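Long-range contacts in prolyl-tRNA synthetase (Giardia lamblia ATCC 50803, PDB 3IAL), which probably charges tRNA(Pro) with L-proline at the expense of ATP, by way of the prolyl-adenylate intermediate bound here: residues B[211-215]-B[467-472]; B[461-465]-B[500-506]. The contacts are given in a common frame with arbitrary orientation. Numbering follows the deposited sequence.

Contact 1: residues B[211-215]-B[467-472]; sequences RVCWD and TEADGE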
loop_
_atom_site.group_PDB
_atom_site.type_symbol
_atom_site.label_atom_id
_atom_site.label_comp_id
_atom_site.label_asym_id
_atom_site.label_seq_id
_atom_site.Cartn_x
_atom_site.Cartn_y
_atom_site.Cartn_z
ATOM N N ARG B 211 16.836 19.175 15.941
ATOM C CA ARG B 211 17.108 20.166 14.899
ATOM C C ARG B 211 17.194 21.559 15.520
ATOM O O ARG B 211 16.424 21.890 16.421
ATOM C CB ARG B 211 16.029 20.106 13.808
ATOM C CG ARG B 211 16.153 21.136 12.684
ATOM C CD ARG B 211 17.324 20.846 11.766
ATOM N NE ARG B 211 17.120 19.696 10.882
ATOM C CZ ARG B 211 18.061 18.796 10.562
ATOM N NH1 ARG B 211 19.281 18.849 11.094
ATOM N NH2 ARG B 211 17.777 17.803 9.721
ATOM N N VAL B 212 18.155 22.360 15.063
ATOM C CA VAL B 212 18.287 23.744 15.537
ATOM C C VAL B 212 16.944 24.483 15.480
ATOM O O VAL B 212 16.168 24.318 14.534
ATOM C CB VAL B 212 19.339 24.533 14.737
ATOM C CG1 VAL B 212 20.742 23.997 15.034
ATOM C CG2 VAL B 212 19.022 24.506 13.238
ATOM N N CYS B 213 16.676 25.288 16.501
ATOM C CA CYS B 213 15.342 25.846 16.705
ATOM C C CYS B 213 14.914 26.843 15.618
ATOM O O CYS B 213 13.723 26.986 15.351
ATOM C CB CYS B 213 15.218 26.460 18.102
ATOM S SG CYS B 213 16.312 27.832 18.419
ATOM N N TRP B 214 15.873 27.486 14.958
ATOM C CA TRP B 214 15.562 28.392 13.832
ATOM C C TRP B 214 15.270 27.661 12.507
ATOM O O TRP B 214 14.976 28.316 11.508
ATOM C CB TRP B 214 16.689 29.418 13.625
ATOM C CG TRP B 214 18.026 28.803 13.315
ATOM C CD1 TRP B 214 18.492 28.429 12.089
ATOM C CD2 TRP B 214 19.057 28.474 14.255
ATOM N NE1 TRP B 214 19.754 27.894 12.205
ATOM C CE2 TRP B 214 20.122 27.907 13.526
ATOM C CE3 TRP B 214 19.185 28.608 15.641
ATOM C CZ2 TRP B 214 21.306 27.470 14.140
ATOM C CZ3 TRP B 214 20.359 28.171 16.253
ATOM C CH2 TRP B 214 21.403 27.609 15.501
ATOM N N ASP B 215 15.356 26.329 12.495
ATOM C CA ASP B 215 15.019 25.522 11.310
ATOM C C ASP B 215 14.083 24.343 11.651
ATOM O O ASP B 215 14.149 23.274 11.031
ATOM C CB ASP B 215 16.311 25.012 10.642
ATOM C CG ASP B 215 16.110 24.591 9.190
ATOM O OD1 ASP B 215 15.231 25.150 8.502
ATOM O OD2 ASP B 215 16.849 23.690 8.734
ATOM N N THR B 467 21.828 26.578 22.657
ATOM C CA THR B 467 20.884 25.869 21.808
ATOM C C THR B 467 19.753 26.806 21.415
ATOM O O THR B 467 18.781 26.377 20.800
ATOM C CB THR B 467 20.286 24.649 22.529
ATOM O OG1 THR B 467 19.478 25.087 23.636
ATOM C CG2 THR B 467 21.389 23.729 23.013
ATOM N N GLU B 468 19.899 28.084 21.770
ATOM C CA GLU B 468 18.873 29.089 21.557
ATOM C C GLU B 468 19.093 29.806 20.213
ATOM O O GLU B 468 20.068 29.535 19.495
ATOM C CB GLU B 468 18.860 30.075 22.745
ATOM C CG GLU B 468 18.520 29.393 24.097
ATOM C CD GLU B 468 18.627 30.312 25.324
ATOM O OE1 GLU B 468 19.237 31.400 25.253
ATOM O OE2 GLU B 468 18.101 29.922 26.385
ATOM N N ALA B 469 18.181 30.718 19.894
ATOM C CA ALA B 469 18.087 31.333 18.569
ATOM C C ALA B 469 19.327 32.117 18.139
ATOM O O ALA B 469 19.632 32.160 16.948
ATOM C CB ALA B 469 16.833 32.227 18.488
ATOM N N ASP B 470 20.052 32.708 19.090
ATOM C CA ASP B 470 21.262 33.477 18.752
ATOM C C ASP B 470 22.400 32.627 18.166
ATOM O O ASP B 470 23.346 33.162 17.594
ATOM C CB ASP B 470 21.752 34.348 19.931
ATOM C CG ASP B 470 21.868 33.583 21.240
ATOM O OD1 ASP B 470 22.144 32.365 21.219
ATOM O OD2 ASP B 470 21.686 34.213 22.304
ATOM N N GLY B 471 22.294 31.304 18.263
ATOM C CA GLY B 471 23.248 30.407 17.609
ATOM C C GLY B 471 23.245 30.484 16.090
ATOM O O GLY B 471 24.211 30.076 15.446
ATOM N N GLU B 472 22.157 30.994 15.511
ATOM C CA GLU B 472 22.054 31.138 14.059
ATOM C C GLU B 472 23.157 32.020 13.468
ATOM O O GLU B 472 23.534 31.846 12.317
ATOM C CB GLU B 472 20.684 31.687 13.648
ATOM C CG GLU B 472 20.469 31.591 12.156
ATOM C CD GLU B 472 19.092 31.976 11.690
ATOM O OE1 GLU B 472 18.250 32.392 12.511
ATOM O OE2 GLU B 472 18.864 31.843 10.471
HETATM O O HOH W 1 18.097 24.419 19.169
#

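Contact 2: residues B[461-465]-B[500-506]; sequences RFPFY and VCALSGK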
loop_
_atom_site.group_PDB
_atom_site.type_symbol
_atom_site.label_atom_id
_atom_site.label_comp_id
_atom_site.label_asym_id
_atom_site.label_seq_id
_atom_site.Cartn_x
_atom_site.Cartn_y
_atom_site.Cartn_z
ATOM N N ARG B 461 31.524 17.620 14.899
ATOM C CA ARG B 461 30.952 17.703 16.234
ATOM C C ARG B 461 31.799 18.648 17.073
ATOM O O ARG B 461 33.017 18.557 17.070
ATOM C CB ARG B 461 30.929 16.311 16.856
ATOM C CG ARG B 461 30.232 16.208 18.200
ATOM C CD ARG B 461 30.249 14.771 18.650
ATOM N NE ARG B 461 29.699 14.576 19.990
ATOM C CZ ARG B 461 30.403 14.617 21.122
ATOM N NH1 ARG B 461 31.706 14.879 21.111
ATOM N NH2 ARG B 461 29.792 14.406 22.287
ATOM N N PHE B 462 31.158 19.576 17.770
ATOM C CA PHE B 462 31.889 20.599 18.508
ATOM C C PHE B 462 31.083 21.137 19.681
ATOM O O PHE B 462 29.869 21.327 19.567
ATOM C CB PHE B 462 32.303 21.749 17.577
ATOM C CG PHE B 462 31.145 22.473 16.916
ATOM C CD1 PHE B 462 30.651 23.657 17.447
ATOM C CD2 PHE B 462 30.589 21.999 15.742
ATOM C CE1 PHE B 462 29.602 24.338 16.833
ATOM C CE2 PHE B 462 29.543 22.677 15.118
ATOM C CZ PHE B 462 29.050 23.845 15.664
ATOM N N PRO B 463 31.756 21.382 20.821
ATOM C CA PRO B 463 31.039 22.021 21.925
ATOM C C PRO B 463 30.628 23.437 21.519
ATOM O O PRO B 463 31.367 24.112 20.786
ATOM C CB PRO B 463 32.050 22.028 23.080
ATOM C CG PRO B 463 33.385 21.753 22.462
ATOM C CD PRO B 463 33.173 21.114 21.127
ATOM N N PHE B 464 29.458 23.865 21.978
ATOM C CA PHE B 464 28.869 25.122 21.538
ATOM C C PHE B 464 28.099 25.762 22.691
ATOM O O PHE B 464 27.534 25.059 23.527
ATOM C CB PHE B 464 27.957 24.848 20.334
ATOM C CG PHE B 464 27.460 26.081 19.637
ATOM C CD1 PHE B 464 28.339 26.963 19.034
ATOM C CD2 PHE B 464 26.095 26.334 19.547
ATOM C CE1 PHE B 464 27.867 28.101 18.368
ATOM C CE2 PHE B 464 25.616 27.451 18.894
ATOM C CZ PHE B 464 26.504 28.342 18.302
ATOM N N TYR B 465 28.064 27.092 22.710
ATOM C CA TYR B 465 27.611 27.850 23.881
ATOM C C TYR B 465 26.088 27.987 24.074
ATOM O O TYR B 465 25.650 28.412 25.140
ATOM C CB TYR B 465 28.250 29.248 23.866
ATOM C CG TYR B 465 27.531 30.255 22.998
ATOM C CD1 TYR B 465 26.599 31.138 23.553
ATOM C CD2 TYR B 465 27.769 30.323 21.632
ATOM C CE1 TYR B 465 25.937 32.059 22.771
ATOM C CE2 TYR B 465 27.106 31.238 20.841
ATOM C CZ TYR B 465 26.194 32.109 21.418
ATOM O OH TYR B 465 25.525 33.020 20.637
ATOM N N VAL B 500 34.529 24.336 26.814
ATOM C CA VAL B 500 34.248 25.648 26.231
ATOM C C VAL B 500 33.770 25.525 24.794
ATOM O O VAL B 500 34.121 24.582 24.090
ATOM C CB VAL B 500 35.480 26.591 26.274
ATOM C CG1 VAL B 500 35.860 26.917 27.743
ATOM C CG2 VAL B 500 36.662 25.989 25.498
ATOM N N CYS B 501 32.965 26.497 24.378
ATOM C CA CYS B 501 32.433 26.567 23.026
ATOM C C CYS B 501 33.566 26.739 22.030
ATOM O O CYS B 501 34.382 27.647 22.177
ATOM C CB CYS B 501 31.457 27.741 22.914
ATOM S SG CYS B 501 30.867 28.138 21.248
ATOM N N ALA B 502 33.596 25.878 21.012
ATOM C CA ALA B 502 34.612 25.930 19.950
ATOM C C ALA B 502 34.648 27.247 19.174
ATOM O O ALA B 502 35.666 27.576 18.570
ATOM C CB ALA B 502 34.395 24.785 18.968
ATOM N N LEU B 503 33.537 27.982 19.155
ATOM C CA LEU B 503 33.424 29.146 18.284
ATOM C C LEU B 503 33.533 30.490 19.012
ATOM O O LEU B 503 34.189 31.400 18.513
ATOM C CB LEU B 503 32.132 29.069 17.472
ATOM C CG LEU B 503 31.971 27.799 16.624
ATOM C CD1 LEU B 503 30.728 27.890 15.763
ATOM C CD2 LEU B 503 33.203 27.519 15.752
ATOM N N SER B 504 32.907 30.605 20.181
ATOM C CA SER B 504 32.843 31.870 20.925
ATOM C C SER B 504 33.812 31.940 22.099
ATOM O O SER B 504 34.130 33.032 22.573
ATOM C CB SER B 504 31.424 32.087 21.467
ATOM O OG SER B 504 31.082 31.099 22.434
ATOM N N GLY B 505 34.260 30.784 22.584
ATOM C CA GLY B 505 35.080 30.719 23.791
ATOM C C GLY B 505 34.288 30.700 25.094
ATOM O O GLY B 505 34.865 30.492 26.165
ATOM N N LYS B 506 32.973 30.908 25.005
ATOM C CA LYS B 506 32.082 30.910 26.168
ATOM C C LYS B 506 31.882 29.490 26.702
ATOM O O LYS B 506 32.296 28.528 26.053
ATOM C CB LYS B 506 30.730 31.530 25.793
ATOM C CG LYS B 506 30.812 32.988 25.371
ATOM C CD LYS B 506 29.426 33.550 25.091
ATOM C CE LYS B 506 29.495 34.915 24.426
ATOM N NZ LYS B 506 28.183 35.294 23.817
#

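Contact 1: residues B[211-215]-B[467-472]
W214 makes most of this contact. Its indole lies against the backbone of the turn that leads into helix 472-482. The CG atom of E472 sits over the face of the W214 five-membered ring, 3.7 Å from its centroid and 8° off the normal, a CH-pi contact. Van der Waals contacts add to this. W214 CZ3 is 3.4 Å from E472 N, which lies over one ring face, and W214 CH2 is 3.5 Å from G471 C. At the ring edge, E468 O is 3.5 Å from W214 CZ3. A side chain at G471 would crowd the indole.

C213 packs beside the tryptophan. Its SG is 3.7 Å from T467 O and 4.4 Å from A469 CB.

Polar links are few. One water bridges the segments, donating to T467 O at 2.6 Å and accepting a weak bond from C213 N at 3.1 Å. Each segment is held by its own turn bonds: D215 N to V212 O (3.0 Å), G471 N to E468 O (3.1 Å) and E472 N to A469 O (3.1 Å). The indole NE1 bonds D475 in helix 472-482.

W214, from the loop after strand 207-211, thus packs on the turn that starts helix 472-482. This joins the class II core to the C-terminal domain, next to the antiparallel pairing of strands 207-211 and 485-489.

Contact 2: residues B[461-465]-B[500-506]
F462, F464 and L503 form the apolar centre. L503 CD1 is 3.9 Å from F462 CE1 and 3.9 Å from F464 CE1, so one leucine methyl serves both rings. A502 CB adds to it, 3.9 Å from F462 CB.

C501 comes next. Its SG is 3.6 Å from F464 CD1 and lies obliquely 4.6 Å from the F464 ring centroid. The same sulfur meets the edge of the Y465 ring, 5.1 Å from its centroid. Both are sulfur-aromatic contacts. C501 CB also packs on Y465 CB at 3.7 Å.

The backbones are joined by one hydrogen bond, A502 N to P463 O at 2.9 Å. C501 CA reaches the same P463 O at 3.5 Å in a CA-H...O contact.

Toward the polar edge, the loop wraps round its cysteine. L503 N and S504 N each bond C501 SG at 3.4 Å. K506 N bonds S504 OG at 3.2 Å, an ST turn, and C501 N bonds K506 O at 2.7 Å. At G505 (phi 85°) a CB would jam against S504 O. This C-A-L-S-G turn resembles a zinc knuckle with serine in the second cysteine position, consistent with the zinc-binding C-terminal domains of related prolyl-tRNA synthetases. No metal is seen here. Y465 CB and K506 CB meet at 3.9 Å.

Strand 459-464 lies in a sheet that runs through 510-515 and 485-489 to strand 207-211 of the core. Helix 446-455 meets F462 and L503 through I449, and helix 472-482 meets L503 and Y465 through W474.

How the contacts relate
The centres of the two contacts are 14 Å apart, and their segments alternate along the chain. Segment 461-465 is separated from 467-472 by T466 alone. They also touch in space: G471 CA lies 3.9 Å from F464 CZ, and D470 OD1 lies 3.5 Å from Y465 OH. Helix 472-482 serves both, with D475 bonded to W214 of contact 1 and W474 packed on Y465 and L503 of contact 2. Contact 2 is internal to the C-terminal domain; contact 1 joins that domain to the class II core. The prolyl-adenylate pocket is built from 23 core residues scattered between 122 and 276. The contact centres lie about 26 Å and 32 Å from the chain centre.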